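DUF4848 domain-containing protein (Bacteroides thetaiotaomicron, PDB 4LB8) is of unknown function but is probably exported as a lipoprotein, pairing a helical part with a beta-rich part in a two-chain assembly. Local coordinates at residues A[92-97]-A[102-107]; A[194-199]-A[257-262]; A[131-136]-A[140-145]. All blocks are in the same frame, centred on the assembly; numbering follows the deposited sequence.

Contact 1 (A[92-97]-A[102-107]); sequences EKYKHK and FMFNTI
Lys-95 on helix 84-98 and Phe-104 in the loop that follows it have the closest CA atoms of the two segments, 7.9 Å apart. The gap is filled from the loop side by the ring of Phe-104, which also reaches the backbone at Lys-95. Lys-95 and Tyr-94 meet this ring in different ways. Lys-95 lies over one face: its CG sits 4.0 Å from the centroid of the Phe-104 ring and only 9° off the ring normal, a CH-pi contact. Because the lysine chain bends at chi3 (98°), its CE comes back down on the root of the same ring, 3.8 Å from Phe-104 CG. Tyr-94 instead takes the rim. Its CE2 lies near the plane of the Phe-104 ring, 3.8 Å from Phe-104 CZ, while its own ring is turned obliquely to that atom. The Tyr-94 hydroxyl is bonded to the carbonyl of Ala-70 on helix 63-80, and Pro-114 packs on both Tyr-94 and Phe-104. Beyond Phe-104 the loop folds into an Asx turn, in which Asn-105 OD1 accepts from Ile-107 N at 2.9 Å. The chemistry is thus that of lysine methylenes and aromatic carbons, a lysine lending its apolar stem as cover for a partly exposed ring, so that between these two segments the contact depends on shape and dispersion rather than on a directional polar bond.

Contact 2 (A[194-199]-A[257-262]); sequences ANFTSQ and KVFGRK
Ala-194 N donates to Lys-257 O at 2.7 Å, the shorter of the two backbone bonds between segments 194-199 and 257-262. The return bond, from Lys-257 N to Ala-194 O, measures 2.8 Å, and the two residues form an antiparallel hydrogen-bonded pair with their CB atoms on one face of the sheet. The pairing of the strands continues where Phe-196 bonds to Val-255 and Ser-198 to Gly-253. In the other direction the segments soon part: their axes run at 120° to each other, and the side chain of Phe-259 continues the contact. The Phe-259 ring swings toward Ala-194 because chi1 (-168°) carries CG away from its own nitrogen; the methyl meets it obliquely, Ala-194 CB lying 3.6 Å from Phe-259 CD1. Further along, Phe-196 CZ approaches Phe-259 CE1 more loosely, at 4.5 Å. Leu-185 of strand 179-188 packs on both Ala-194 and Phe-259, while Phe-222 meets the Phe-259 ring and Tyr-213 that of Phe-196, so the methyl of Ala-194 packs against Leu-185 and Phe-259 with further aromatic rings nearby. The Lys-257 chain starts on the same face as Ala-194 but its end leads away, and its NZ is hydrogen-bonded to Ser-44 O of the second subunit; the OG of the same serine takes the bond from Val-258 N. Phe-259 adopts a helix-like backbone (phi -81°, psi -38°), and both it and Gly-260 face the single residue Ile-192: the classic beta bulge, here interrupting an antiparallel pairing just beyond the bridge of Ala-194 and Lys-257.

Contact 3 (A[131-136]-A[140-145]); sequences GEFMIG and VVDKVY
Phe-133 and Val-140 lie side by side and point the same way across a tight beta hairpin, strands 132-135 and 138-141, at the edge of a mixed four-stranded sheet. As a hydrogen-bonded pair they exchange two backbone bonds, of which Val-140 N to Phe-133 O is the shorter at 2.8 Å. Phe-133 takes the crowded position, its CG between the backbone N and carbonyl carbon (chi1 67°), and this folds the ring across to the neighbouring strand, so that one of its faces meets Val-140. The valine CB stands 4.0 Å from the ring centroid in a CH-pi contact offset toward the rim, and Val-140 CG1 meets Phe-133 CZ at 3.7 Å. Ile-135 CD1 lies in the ring plane at the edge, and Asp-142 OD1 also comes at the edge, its partner oxygen OD2 being bonded to Asn-123; Tyr-36 meets the ring with planes at about 20°. An alanine at Phe-133 is likely to strip Val-140 of its aromatic support and open a gap between the hairpin and Tyr-36. The neighbouring pair, Glu-132 and Val-141, also runs side by side, with Glu-132 OE2 resting 3.6 Å from Val-141 CG2. Val-140 O, besides its backbone bond, is approached by Glu-132 CA at 3.3 Å in a C-H...O contact. Where the strands end, Asp-142 N donates to Gly-131 O at 2.9 Å.

Overall arrangement
Followed from the N terminus, the three contacts come in series, and none nests in or crosses another. Contact 1 closes a short loop, turning the chain back onto helix 84-98 as it leaves. Contact 3 next closes the hairpin of strands 132-135 and 138-141. These two are neighbours, with centres about 22 Å apart, and they touch where the selenium of Met-103 packs on Tyr-145, bringing together the loop after helix 84-98 and the loop after strand 138-141. Contact 2 closes a far longer excursion of 57 residues, rich in strand. Its centre lies about 43 Å from that of contact 1 and about 58 Å from that of contact 3, within the large antiparallel sheet.

Contact 1 (A[92-97]-A[102-107])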
loop_
_atom_site.group_PDB
_atom_site.type_symbol
_atom_site.label_atom_id
_atom_site.label_comp_id
_atom_site.label_asym_id
_atom_site.label_seq_id
_atom_site.Cartn_x
_atom_site.Cartn_y
_atom_site.Cartn_z
ATOM N N GLU A 92 14.541 -20.749 -14.268
ATOM C CA GLU A 92 13.765 -21.990 -14.132
ATOM C C GLU A 92 14.647 -23.073 -13.530
ATOM O O GLU A 92 14.203 -23.818 -12.642
ATOM C CB GLU A 92 13.172 -22.467 -15.474
ATOM C CG GLU A 92 11.817 -21.854 -15.818
ATOM C CD GLU A 92 10.681 -22.062 -14.829
ATOM O OE1 GLU A 92 10.236 -23.223 -14.676
ATOM O OE2 GLU A 92 10.217 -21.061 -14.231
ATOM N N LYS A 93 15.920 -23.121 -13.987
ATOM C CA LYS A 93 16.942 -24.066 -13.533
ATOM C C LYS A 93 17.312 -23.731 -12.082
ATOM O O LYS A 93 17.362 -24.635 -11.253
ATOM C CB LYS A 93 18.158 -24.054 -14.483
ATOM C CG LYS A 93 17.808 -24.631 -15.860
ATOM C CD LYS A 93 18.897 -24.464 -16.915
ATOM C CE LYS A 93 18.684 -25.349 -18.133
ATOM N NZ LYS A 93 17.586 -24.862 -19.015
ATOM N N TYR A 94 17.465 -22.425 -11.764
ATOM C CA TYR A 94 17.726 -21.895 -10.420
ATOM C C TYR A 94 16.623 -22.332 -9.421
ATOM O O TYR A 94 16.952 -22.877 -8.362
ATOM C CB TYR A 94 17.827 -20.361 -10.475
ATOM C CG TYR A 94 17.986 -19.673 -9.134
ATOM C CD1 TYR A 94 19.247 -19.477 -8.572
ATOM C CD2 TYR A 94 16.880 -19.166 -8.453
ATOM C CE1 TYR A 94 19.398 -18.820 -7.353
ATOM C CE2 TYR A 94 17.017 -18.519 -7.225
ATOM C CZ TYR A 94 18.279 -18.330 -6.690
ATOM O OH TYR A 94 18.406 -17.652 -5.505
ATOM N N LYS A 95 15.326 -22.062 -9.748
ATOM C CA LYS A 95 14.178 -22.435 -8.910
ATOM C C LYS A 95 14.187 -23.937 -8.650
ATOM O O LYS A 95 14.197 -24.326 -7.490
ATOM C CB LYS A 95 12.872 -22.014 -9.560
ATOM C CG LYS A 95 12.594 -20.539 -9.468
ATOM C CD LYS A 95 11.208 -20.207 -10.044
ATOM C CE LYS A 95 10.129 -20.080 -8.988
ATOM N NZ LYS A 95 8.868 -19.506 -9.537
ATOM N N HIS A 96 14.305 -24.779 -9.708
ATOM C CA HIS A 96 14.392 -26.230 -9.564
ATOM C C HIS A 96 15.487 -26.623 -8.545
ATOM O O HIS A 96 15.249 -27.486 -7.695
ATOM C CB HIS A 96 14.652 -26.907 -10.925
ATOM C CG HIS A 96 14.855 -28.395 -10.818
ATOM N ND1 HIS A 96 13.777 -29.275 -10.746
ATOM C CD2 HIS A 96 16.003 -29.111 -10.699
ATOM C CE1 HIS A 96 14.303 -30.485 -10.607
ATOM N NE2 HIS A 96 15.638 -30.440 -10.568
ATOM N N LYS A 97 16.666 -25.970 -8.628
ATOM C CA LYS A 97 17.831 -26.193 -7.777
ATOM C C LYS A 97 17.545 -25.898 -6.288
ATOM O O LYS A 97 17.895 -26.725 -5.445
ATOM C CB LYS A 97 19.028 -25.344 -8.269
ATOM C CG LYS A 97 20.325 -25.574 -7.483
ATOM C CD LYS A 97 21.512 -24.787 -8.025
ATOM C CE LYS A 97 22.779 -25.065 -7.236
ATOM N NZ LYS A 97 23.950 -24.290 -7.738
ATOM N N PHE A 102 14.308 -24.298 -0.092
ATOM C CA PHE A 102 13.719 -22.974 -0.005
ATOM C C PHE A 102 12.385 -22.894 -0.700
ATOM O O PHE A 102 11.971 -23.789 -1.415
ATOM C CB PHE A 102 14.680 -21.889 -0.525
ATOM C CG PHE A 102 15.954 -21.814 0.271
ATOM C CD1 PHE A 102 15.931 -21.884 1.663
ATOM C CD2 PHE A 102 17.184 -21.681 -0.368
ATOM C CE1 PHE A 102 17.120 -21.801 2.406
ATOM C CE2 PHE A 102 18.373 -21.619 0.369
ATOM C CZ PHE A 102 18.330 -21.663 1.753
HETATM N N MSE A 103 11.732 -21.780 -0.487
HETATM C CA MSE A 103 10.369 -21.441 -0.864
HETATM C C MSE A 103 10.373 -20.146 -1.684
HETATM O O MSE A 103 11.113 -19.218 -1.365
HETATM C CB MSE A 103 9.702 -21.260 0.503
HETATM C CG MSE A 103 8.301 -20.881 0.524
HETATM SE SE MSE A 103 7.835 -20.730 2.389
HETATM C CE MSE A 103 8.596 -19.096 2.908
ATOM N N PHE A 104 9.567 -20.079 -2.741
ATOM C CA PHE A 104 9.495 -18.885 -3.595
ATOM C C PHE A 104 8.178 -18.147 -3.355
ATOM O O PHE A 104 7.247 -18.731 -2.785
ATOM C CB PHE A 104 9.719 -19.238 -5.089
ATOM C CG PHE A 104 11.181 -19.533 -5.368
ATOM C CD1 PHE A 104 12.085 -18.495 -5.597
ATOM C CD2 PHE A 104 11.681 -20.832 -5.260
ATOM C CE1 PHE A 104 13.445 -18.761 -5.790
ATOM C CE2 PHE A 104 13.053 -21.093 -5.419
ATOM C CZ PHE A 104 13.923 -20.057 -5.693
ATOM N N ASN A 105 8.135 -16.853 -3.699
ATOM C CA ASN A 105 6.976 -15.990 -3.484
ATOM C C ASN A 105 5.863 -16.338 -4.460
ATOM O O ASN A 105 6.008 -16.149 -5.680
ATOM C CB ASN A 105 7.369 -14.513 -3.612
ATOM C CG ASN A 105 6.367 -13.512 -3.088
ATOM O OD1 ASN A 105 5.164 -13.727 -3.068
ATOM N ND2 ASN A 105 6.844 -12.352 -2.711
ATOM N N THR A 106 4.739 -16.832 -3.893
ATOM C CA THR A 106 3.524 -17.260 -4.599
ATOM C C THR A 106 2.535 -16.097 -4.816
ATOM O O THR A 106 1.595 -16.236 -5.603
ATOM C CB THR A 106 2.835 -18.403 -3.840
ATOM O OG1 THR A 106 2.592 -18.005 -2.488
ATOM C CG2 THR A 106 3.630 -19.675 -3.867
ATOM N N ILE A 107 2.735 -14.970 -4.120
ATOM C CA ILE A 107 1.859 -13.806 -4.244
ATOM C C ILE A 107 2.406 -12.856 -5.344
ATOM O O ILE A 107 1.696 -12.594 -6.318
ATOM C CB ILE A 107 1.670 -13.095 -2.872
ATOM C CG1 ILE A 107 1.120 -14.090 -1.816
ATOM C CG2 ILE A 107 0.771 -11.860 -3.011
ATOM C CD1 ILE A 107 1.178 -13.603 -0.351
#

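Contact 2 (A[194-199]-A[257-262])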
loop_
_atom_site.group_PDB
_atom_site.type_symbol
_atom_site.label_atom_id
_atom_site.label_comp_id
_atom_site.label_asym_id
_atom_site.label_seq_id
_atom_site.Cartn_x
_atom_site.Cartn_y
_atom_site.Cartn_z
ATOM N N ALA A 194 -13.921 13.194 -14.884
ATOM C CA ALA A 194 -12.854 13.033 -13.902
ATOM C C ALA A 194 -13.378 13.355 -12.530
ATOM O O ALA A 194 -14.192 14.275 -12.380
ATOM C CB ALA A 194 -11.674 13.943 -14.230
ATOM N N ASN A 195 -12.915 12.606 -11.544
ATOM C CA ASN A 195 -13.217 12.805 -10.142
ATOM C C ASN A 195 -11.873 12.938 -9.391
ATOM O O ASN A 195 -11.050 12.026 -9.417
ATOM C CB ASN A 195 -14.101 11.663 -9.590
ATOM C CG ASN A 195 -14.699 11.857 -8.201
ATOM O OD1 ASN A 195 -15.165 10.902 -7.580
ATOM N ND2 ASN A 195 -14.697 13.063 -7.655
ATOM N N PHE A 196 -11.610 14.149 -8.870
ATOM C CA PHE A 196 -10.446 14.512 -8.064
ATOM C C PHE A 196 -10.912 14.451 -6.642
ATOM O O PHE A 196 -11.917 15.085 -6.311
ATOM C CB PHE A 196 -9.917 15.905 -8.419
ATOM C CG PHE A 196 -9.293 16.095 -9.779
ATOM C CD1 PHE A 196 -10.078 16.391 -10.887
ATOM C CD2 PHE A 196 -7.912 16.086 -9.935
ATOM C CE1 PHE A 196 -9.497 16.619 -12.142
ATOM C CE2 PHE A 196 -7.328 16.322 -11.199
ATOM C CZ PHE A 196 -8.126 16.592 -12.290
ATOM N N THR A 197 -10.237 13.639 -5.810
ATOM C CA THR A 197 -10.646 13.418 -4.418
ATOM C C THR A 197 -9.502 13.648 -3.405
ATOM O O THR A 197 -8.328 13.432 -3.717
ATOM C CB THR A 197 -11.225 11.989 -4.234
ATOM O OG1 THR A 197 -10.313 11.036 -4.772
ATOM C CG2 THR A 197 -12.599 11.807 -4.875
ATOM N N SER A 198 -9.865 14.089 -2.192
ATOM C CA SER A 198 -8.903 14.303 -1.135
ATOM C C SER A 198 -9.571 14.221 0.213
ATOM O O SER A 198 -10.663 14.776 0.428
ATOM C CB SER A 198 -8.162 15.629 -1.291
ATOM O OG SER A 198 -8.886 16.731 -0.770
ATOM N N GLN A 199 -8.892 13.529 1.127
ATOM C CA GLN A 199 -9.341 13.338 2.494
ATOM C C GLN A 199 -8.186 13.522 3.474
ATOM O O GLN A 199 -7.023 13.373 3.097
ATOM C CB GLN A 199 -9.966 11.948 2.663
ATOM C CG GLN A 199 -11.262 11.740 1.888
ATOM C CD GLN A 199 -11.941 10.457 2.298
ATOM O OE1 GLN A 199 -11.378 9.367 2.201
ATOM N NE2 GLN A 199 -13.155 10.560 2.808
ATOM N N LYS A 257 -15.262 16.864 -12.900
ATOM C CA LYS A 257 -14.934 17.626 -14.102
ATOM C C LYS A 257 -15.109 16.822 -15.378
ATOM O O LYS A 257 -14.891 15.621 -15.395
ATOM C CB LYS A 257 -13.439 18.067 -14.037
ATOM C CG LYS A 257 -13.084 19.177 -13.057
ATOM C CD LYS A 257 -13.118 20.558 -13.717
ATOM C CE LYS A 257 -12.577 21.622 -12.796
ATOM N NZ LYS A 257 -13.266 22.930 -12.962
ATOM N N VAL A 258 -15.428 17.502 -16.457
ATOM C CA VAL A 258 -15.334 16.973 -17.805
ATOM C C VAL A 258 -13.830 17.037 -18.019
ATOM O O VAL A 258 -13.251 18.128 -17.930
ATOM C CB VAL A 258 -16.139 17.805 -18.843
ATOM C CG1 VAL A 258 -15.776 17.401 -20.269
ATOM C CG2 VAL A 258 -17.628 17.675 -18.618
ATOM N N PHE A 259 -13.187 15.888 -18.150
ATOM C CA PHE A 259 -11.739 15.834 -18.282
ATOM C C PHE A 259 -11.301 16.131 -19.729
ATOM O O PHE A 259 -10.285 16.765 -19.953
ATOM C CB PHE A 259 -11.257 14.453 -17.813
ATOM C CG PHE A 259 -9.774 14.306 -17.614
ATOM C CD1 PHE A 259 -9.119 15.000 -16.602
ATOM C CD2 PHE A 259 -9.038 13.423 -18.397
ATOM C CE1 PHE A 259 -7.744 14.843 -16.402
ATOM C CE2 PHE A 259 -7.661 13.241 -18.178
ATOM C CZ PHE A 259 -7.023 13.959 -17.191
ATOM N N GLY A 260 -12.071 15.648 -20.683
ATOM C CA GLY A 260 -11.820 15.816 -22.097
ATOM C C GLY A 260 -12.765 14.975 -22.912
ATOM O O GLY A 260 -13.822 14.573 -22.425
ATOM N N ARG A 261 -12.390 14.721 -24.162
ATOM C CA ARG A 261 -13.122 13.866 -25.093
ATOM C C ARG A 261 -12.179 12.929 -25.803
ATOM O O ARG A 261 -11.000 13.254 -25.965
ATOM C CB ARG A 261 -13.840 14.698 -26.172
ATOM C CG ARG A 261 -15.118 15.384 -25.764
ATOM C CD ARG A 261 -15.868 15.944 -26.965
ATOM N NE ARG A 261 -15.093 16.928 -27.733
ATOM C CZ ARG A 261 -15.610 17.734 -28.659
ATOM N NH1 ARG A 261 -16.914 17.719 -28.907
ATOM N NH2 ARG A 261 -14.833 18.582 -29.319
ATOM N N LYS A 262 -12.718 11.821 -26.318
ATOM C CA LYS A 262 -12.005 10.886 -27.175
ATOM C C LYS A 262 -12.035 11.387 -28.649
ATOM O O LYS A 262 -13.094 11.771 -29.174
ATOM C CB LYS A 262 -12.635 9.495 -27.086
ATOM C CG LYS A 262 -12.419 8.776 -25.762
ATOM C CD LYS A 262 -13.179 7.458 -25.736
ATOM C CE LYS A 262 -12.703 6.489 -26.792
ATOM N NZ LYS A 262 -13.457 5.216 -26.761
#

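Contact 3 (A[131-136]-A[140-145])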
loop_
_atom_site.group_PDB
_atom_site.type_symbol
_atom_site.label_atom_id
_atom_site.label_comp_id
_atom_site.label_asym_id
_atom_site.label_seq_id
_atom_site.Cartn_x
_atom_site.Cartn_y
_atom_site.Cartn_z
ATOM N N GLY A 131 16.287 -29.385 7.301
ATOM C CA GLY A 131 15.795 -28.526 8.373
ATOM C C GLY A 131 15.891 -29.195 9.721
ATOM O O GLY A 131 15.008 -29.022 10.564
ATOM N N GLU A 132 16.990 -29.942 9.940
ATOM C CA GLU A 132 17.233 -30.676 11.169
ATOM C C GLU A 132 18.501 -30.289 11.896
ATOM O O GLU A 132 19.526 -29.933 11.283
ATOM C CB GLU A 132 17.332 -32.174 10.872
ATOM C CG GLU A 132 16.030 -32.797 10.426
ATOM C CD GLU A 132 16.159 -34.166 9.798
ATOM O OE1 GLU A 132 17.300 -34.606 9.520
ATOM O OE2 GLU A 132 15.102 -34.782 9.539
ATOM N N PHE A 133 18.440 -30.461 13.227
ATOM C CA PHE A 133 19.551 -30.369 14.179
ATOM C C PHE A 133 19.168 -31.247 15.362
ATOM O O PHE A 133 18.003 -31.671 15.464
ATOM C CB PHE A 133 19.945 -28.939 14.584
ATOM C CG PHE A 133 18.926 -28.190 15.396
ATOM C CD1 PHE A 133 17.909 -27.466 14.772
ATOM C CD2 PHE A 133 18.979 -28.197 16.787
ATOM C CE1 PHE A 133 16.946 -26.786 15.527
ATOM C CE2 PHE A 133 18.018 -27.515 17.544
ATOM C CZ PHE A 133 17.005 -26.817 16.908
HETATM N N MSE A 134 20.149 -31.541 16.237
HETATM C CA MSE A 134 19.912 -32.409 17.375
HETATM C C MSE A 134 20.298 -31.795 18.705
HETATM O O MSE A 134 21.292 -31.060 18.784
HETATM C CB MSE A 134 20.668 -33.727 17.194
HETATM C CG MSE A 134 20.054 -34.629 16.135
HETATM SE SE MSE A 134 20.908 -36.349 16.128
HETATM C CE MSE A 134 20.015 -37.139 17.673
ATOM N N ILE A 135 19.496 -32.124 19.759
ATOM C CA ILE A 135 19.747 -31.786 21.177
ATOM C C ILE A 135 19.979 -33.130 21.866
ATOM O O ILE A 135 19.012 -33.875 22.105
ATOM C CB ILE A 135 18.631 -30.927 21.874
ATOM C CG1 ILE A 135 18.213 -29.656 21.073
ATOM C CG2 ILE A 135 19.012 -30.600 23.336
ATOM C CD1 ILE A 135 19.284 -28.826 20.564
ATOM N N GLY A 136 21.250 -33.461 22.092
ATOM C CA GLY A 136 21.655 -34.751 22.641
ATOM C C GLY A 136 21.171 -35.863 21.727
ATOM O O GLY A 136 21.486 -35.861 20.535
ATOM N N VAL A 140 15.491 -32.517 16.281
ATOM C CA VAL A 140 14.594 -31.412 16.065
ATOM C C VAL A 140 14.446 -31.207 14.556
ATOM O O VAL A 140 15.427 -30.851 13.900
ATOM C CB VAL A 140 15.070 -30.125 16.782
ATOM C CG1 VAL A 140 14.061 -28.994 16.589
ATOM C CG2 VAL A 140 15.341 -30.373 18.265
ATOM N N VAL A 141 13.245 -31.484 14.011
ATOM C CA VAL A 141 12.849 -31.182 12.629
ATOM C C VAL A 141 12.180 -29.821 12.765
ATOM O O VAL A 141 11.031 -29.742 13.222
ATOM C CB VAL A 141 11.950 -32.240 11.930
ATOM C CG1 VAL A 141 11.587 -31.769 10.526
ATOM C CG2 VAL A 141 12.615 -33.604 11.887
ATOM N N ASP A 142 12.941 -28.752 12.518
ATOM C CA ASP A 142 12.470 -27.414 12.820
ATOM C C ASP A 142 11.208 -27.027 12.055
ATOM O O ASP A 142 10.997 -27.433 10.895
ATOM C CB ASP A 142 13.580 -26.358 12.654
ATOM C CG ASP A 142 13.507 -25.230 13.675
ATOM O OD1 ASP A 142 13.151 -25.503 14.846
ATOM O OD2 ASP A 142 13.787 -24.078 13.305
ATOM N N LYS A 143 10.347 -26.260 12.781
ATOM C CA LYS A 143 9.061 -25.713 12.334
ATOM C C LYS A 143 9.235 -24.936 11.041
ATOM O O LYS A 143 10.089 -24.045 10.943
ATOM C CB LYS A 143 8.408 -24.817 13.418
ATOM C CG LYS A 143 6.930 -24.524 13.144
ATOM C CD LYS A 143 6.198 -23.913 14.323
ATOM C CE LYS A 143 4.711 -23.871 14.029
ATOM N NZ LYS A 143 3.920 -23.333 15.172
ATOM N N VAL A 144 8.426 -25.307 10.041
ATOM C CA VAL A 144 8.463 -24.674 8.722
ATOM C C VAL A 144 7.092 -24.147 8.334
ATOM O O VAL A 144 6.086 -24.525 8.933
ATOM C CB VAL A 144 9.034 -25.603 7.607
ATOM C CG1 VAL A 144 10.487 -25.988 7.885
ATOM C CG2 VAL A 144 8.157 -26.837 7.373
ATOM N N TYR A 145 7.065 -23.248 7.363
ATOM C CA TYR A 145 5.833 -22.766 6.743
ATOM C C TYR A 145 5.424 -23.805 5.675
ATOM O O TYR A 145 6.300 -24.368 4.983
ATOM C CB TYR A 145 6.017 -21.375 6.119
ATOM C CG TYR A 145 6.240 -20.262 7.121
ATOM C CD1 TYR A 145 5.197 -19.807 7.929
ATOM C CD2 TYR A 145 7.464 -19.611 7.207
ATOM C CE1 TYR A 145 5.389 -18.769 8.839
ATOM C CE2 TYR A 145 7.667 -18.566 8.106
ATOM C CZ TYR A 145 6.623 -18.144 8.918
ATOM O OH TYR A 145 6.815 -17.120 9.816
#